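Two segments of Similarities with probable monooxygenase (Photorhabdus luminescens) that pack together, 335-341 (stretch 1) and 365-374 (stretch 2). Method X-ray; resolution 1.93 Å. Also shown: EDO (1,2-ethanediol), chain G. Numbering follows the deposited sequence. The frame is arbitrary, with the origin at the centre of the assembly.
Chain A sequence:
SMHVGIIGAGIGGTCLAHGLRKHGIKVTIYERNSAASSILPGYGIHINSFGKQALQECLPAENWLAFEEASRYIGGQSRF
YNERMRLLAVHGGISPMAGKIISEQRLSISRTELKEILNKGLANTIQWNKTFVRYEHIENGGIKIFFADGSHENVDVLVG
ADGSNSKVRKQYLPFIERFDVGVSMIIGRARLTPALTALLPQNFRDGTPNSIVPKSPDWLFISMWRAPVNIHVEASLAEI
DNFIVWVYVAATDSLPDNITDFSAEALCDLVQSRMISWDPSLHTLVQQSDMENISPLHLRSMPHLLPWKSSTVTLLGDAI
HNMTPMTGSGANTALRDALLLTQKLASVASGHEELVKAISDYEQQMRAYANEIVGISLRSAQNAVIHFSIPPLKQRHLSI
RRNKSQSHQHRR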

# COMPACT_ATOMS: atom_id res chain seq x y z
N LEU A 335 5.86 5.26 3.54
CA LEU A 335 6.32 5.76 4.84
C LEU A 335 7.81 6.08 4.83
O LEU A 335 8.23 7.13 5.31
N ARG A 336 8.61 5.16 4.29
CA ARG A 336 10.03 5.37 4.13
C ARG A 336 10.33 6.67 3.36
O ARG A 336 11.22 7.42 3.76
N ASP A 337 9.64 6.87 2.24
CA ASP A 337 9.75 8.11 1.45
C ASP A 337 9.42 9.35 2.30
O ASP A 337 10.12 10.36 2.25
N ALA A 338 8.36 9.26 3.08
CA ALA A 338 7.88 10.40 3.90
C ALA A 338 8.91 10.82 4.94
O ALA A 338 9.19 12.01 5.12
N LEU A 339 9.52 9.84 5.59
CA LEU A 339 10.58 10.12 6.55
C LEU A 339 11.78 10.76 5.84
O LEU A 339 12.35 11.75 6.29
N LEU A 340 12.18 10.16 4.73
CA LEU A 340 13.31 10.69 3.97
C LEU A 340 13.09 12.12 3.47
O LEU A 340 13.94 12.99 3.65
N LEU A 341 11.94 12.38 2.85
CA LEU A 341 11.62 13.70 2.35
C LEU A 341 11.48 14.73 3.48
O LEU A 341 11.90 15.87 3.33
N GLN A 365 18.21 8.94 -3.50
CA GLN A 365 18.11 7.87 -2.51
C GLN A 365 16.86 7.04 -2.75
O GLN A 365 16.90 5.81 -2.64
N MSE A 366 15.76 7.70 -3.07
CA MSE A 366 14.49 7.02 -3.23
C MSE A 366 14.55 6.10 -4.42
O MSE A 366 14.11 4.96 -4.34
N ARG A 367 15.11 6.58 -5.54
CA ARG A 367 15.30 5.72 -6.71
C ARG A 367 16.08 4.45 -6.39
O ARG A 367 15.75 3.37 -6.91
N ALA A 368 17.11 4.55 -5.55
CA ALA A 368 17.93 3.38 -5.22
C ALA A 368 17.12 2.28 -4.55
O ALA A 368 17.16 1.13 -4.98
N TYR A 369 16.37 2.61 -3.50
CA TYR A 369 15.56 1.56 -2.88
C TYR A 369 14.33 1.22 -3.69
O TYR A 369 13.92 0.04 -3.69
N ALA A 370 13.75 2.19 -4.40
CA ALA A 370 12.59 1.92 -5.26
C ALA A 370 12.91 0.86 -6.33
O ALA A 370 12.16 -0.11 -6.51
N ASN A 371 14.02 1.06 -7.03
CA ASN A 371 14.43 0.12 -8.07
C ASN A 371 14.71 -1.27 -7.49
O ASN A 371 14.33 -2.29 -8.08
N GLU A 372 15.35 -1.32 -6.34
CA GLU A 372 15.62 -2.60 -5.73
C GLU A 372 14.30 -3.30 -5.40
O GLU A 372 14.12 -4.49 -5.69
N ILE A 373 13.37 -2.58 -4.80
CA ILE A 373 12.11 -3.19 -4.36
C ILE A 373 11.26 -3.68 -5.54
O ILE A 373 10.71 -4.80 -5.51
N VAL A 374 11.18 -2.87 -6.59
CA VAL A 374 10.43 -3.22 -7.81
C VAL A 374 10.96 -4.52 -8.39
O VAL A 374 10.19 -5.40 -8.77

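The two stretches are helices that run nearly antiparallel, with 167° between their N-to-C directions. Their axes come no closer than 11.0 Å, so side chains fill the gap. Asp337 and Met366 mark the register, with their CA atoms 6.7 Å apart. The contact is small and buries 348 Å² in total.

Gln365 opens stretch 2. Its CA-to-CB bond points toward stretch 1, with chi1 m and chi2 t. Gln365 CB lies 3.7 Å from Leu340 CD2. The amide end packs on the same leucine, with Gln365 OE1 3.7 Å from Leu340 CD1. Gln365 NE2 is hydrogen-bonded elsewhere in the structure.

Met366 is selenomethionine. It also points toward stretch 1. Chi1 is t, chi2 lies between wells at -94°, and chi3 is m. Its CG approaches Asp337 OD1 at 3.4 Å, a close packing contact. The SE atom sits beyond CG, farther from that carboxylate. Leu340 CD2 reaches the backbone here too, 4.3 Å from Met366 N.

Arg367 and Ala368 are out of reach of stretch 1. Arg367 is buried and Ala368 is exposed.

Tyr369 is the centre of the contact. It loses 98 Å² to stretch 1, the largest share of any residue here. Its CA-to-CB bond points toward stretch 1, with chi1 p and chi2 74°. The ring lies with one face against Arg336 and its hydroxyl at Asp337. The hydroxyl donates a hydrogen bond to Asp337, with Tyr369 OH 2.5 Å from Asp337 OD1. This is a short bond, and it ties the ring tip to the opposing helix. Asp337 has chi1 m. Its CA-to-CB bond points sideways, but its carboxylate end comes nearer to stretch 2. Both carboxylate oxygens also have hydrogen bonds elsewhere in the structure.

Arg336 covers one face of the Tyr369 ring. It points toward stretch 2 with chi1, chi2 and chi3 all t, so the chain is extended. The guanidinium lies flat on the ring, with planes at 12° and centres 3.9 Å apart. Arg336 NE comes to 3.5 Å from Tyr369 CD2. Arg336 CZ is 3.9 Å from the Tyr369 ring centroid, which makes a cation-pi contact. Arg336 CD adds a CH-pi contact at 3.9 Å from the same centroid, almost on the ring normal. Leu340 points toward stretch 2, with chi1 t and chi2 p, and packs at the ring edge instead. Leu340 CD2 lies 4.1 Å from Tyr369 CE2 and 3.8 Å from Tyr369 OH.

Ala370 points sideways and makes no contact. Asn371 and Glu372 are out of reach.

Ile373, with chi1 m and chi2 t, points toward stretch 1. Its CD1 lies 4.2 Å from Arg336 NH1. A 1,2-ethanediol, probably from the crystallisation liquor, binds beside both residues. Arg336 NH1 donates a hydrogen bond to EDO O2 at 2.9 Å, near the guanidinium plane. Ile373 CD1 is 3.3 Å from EDO O2. Val374 is out of reach and ends the stretch.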

# COMPACT_ATOMS: atom_id res chain seq x y z
CB LEU A 335 6.01 4.73 5.94
CG LEU A 335 4.53 4.57 6.22
CD1 LEU A 335 4.28 3.35 7.11
CD2 LEU A 335 3.95 5.84 6.82
CB ARG A 336 10.63 4.19 3.38
CG ARG A 336 12.13 4.13 3.40
CD ARG A 336 12.57 2.82 2.77
NE ARG A 336 14.02 2.71 2.70
CZ ARG A 336 14.67 1.65 2.21
NH1 ARG A 336 14.00 0.60 1.75
NH2 ARG A 336 15.98 1.64 2.21
CB ASP A 337 8.79 8.14 0.28
CG ASP A 337 9.10 7.13 -0.83
OD1 ASP A 337 10.17 6.48 -0.87
OD2 ASP A 337 8.21 6.98 -1.69
CB ALA A 338 6.54 10.07 4.54
CB LEU A 339 11.02 8.83 7.24
CG LEU A 339 12.17 9.01 8.21
CD1 LEU A 339 11.83 9.99 9.30
CD2 LEU A 339 12.59 7.69 8.83
CB LEU A 340 13.63 9.76 2.81
CG LEU A 340 14.87 10.16 2.03
CD1 LEU A 340 16.09 10.22 2.95
CD2 LEU A 340 15.02 9.16 0.89
CB LEU A 341 10.39 13.68 1.47
CG LEU A 341 10.04 14.98 0.74
CD1 LEU A 341 11.23 15.56 -0.04
CD2 LEU A 341 8.87 14.75 -0.17
CB GLN A 365 18.09 8.41 -1.08
CG GLN A 365 19.40 9.06 -0.67
CD GLN A 365 19.52 9.26 0.82
OE1 GLN A 365 19.09 8.41 1.62
NE2 GLN A 365 20.13 10.37 1.21
CB MSE A 366 13.38 8.05 -3.36
CG MSE A 366 12.01 7.41 -3.57
SE MSE A 366 11.60 7.28 -5.49
CE MSE A 366 11.19 9.19 -5.70
CB ARG A 367 15.96 6.48 -7.87
CG ARG A 367 15.01 7.35 -8.67
CD ARG A 367 15.64 7.86 -9.97
NE ARG A 367 16.79 8.71 -9.68
CZ ARG A 367 16.74 10.02 -9.46
NH1 ARG A 367 15.61 10.70 -9.54
NH2 ARG A 367 17.87 10.65 -9.18
CB ALA A 368 19.11 3.74 -4.33
CB TYR A 369 15.27 1.79 -1.39
CG TYR A 369 14.48 3.03 -1.03
CD1 TYR A 369 13.12 3.13 -1.28
CD2 TYR A 369 15.11 4.08 -0.37
CE1 TYR A 369 12.41 4.27 -0.91
CE2 TYR A 369 14.42 5.20 0.01
CZ TYR A 369 13.09 5.31 -0.24
OH TYR A 369 12.48 6.45 0.16
CB ALA A 370 12.10 3.18 -5.94
CB ASN A 371 15.65 0.65 -8.84
CG ASN A 371 15.31 1.79 -9.78
OD1 ASN A 371 14.19 1.88 -10.33
ND2 ASN A 371 16.28 2.69 -9.99
CB GLU A 372 16.49 -2.47 -4.47
CG GLU A 372 16.64 -3.78 -3.71
CD GLU A 372 17.65 -3.73 -2.56
OE1 GLU A 372 18.46 -2.77 -2.52
OE2 GLU A 372 17.64 -4.65 -1.70
CB ILE A 373 11.32 -2.21 -3.46
CG1 ILE A 373 12.05 -2.06 -2.14
CG2 ILE A 373 9.91 -2.74 -3.20
CD1 ILE A 373 11.64 -0.83 -1.36
CB VAL A 374 10.49 -2.08 -8.86
CG1 VAL A 374 10.07 -2.55 -10.25
CG2 VAL A 374 9.61 -0.93 -8.43
C1 EDO G . 9.84 -1.91 2.27
O1 EDO G . 10.83 -2.83 2.74
C2 EDO G . 10.24 -0.51 2.71
O2 EDO G . 11.12 0.07 1.77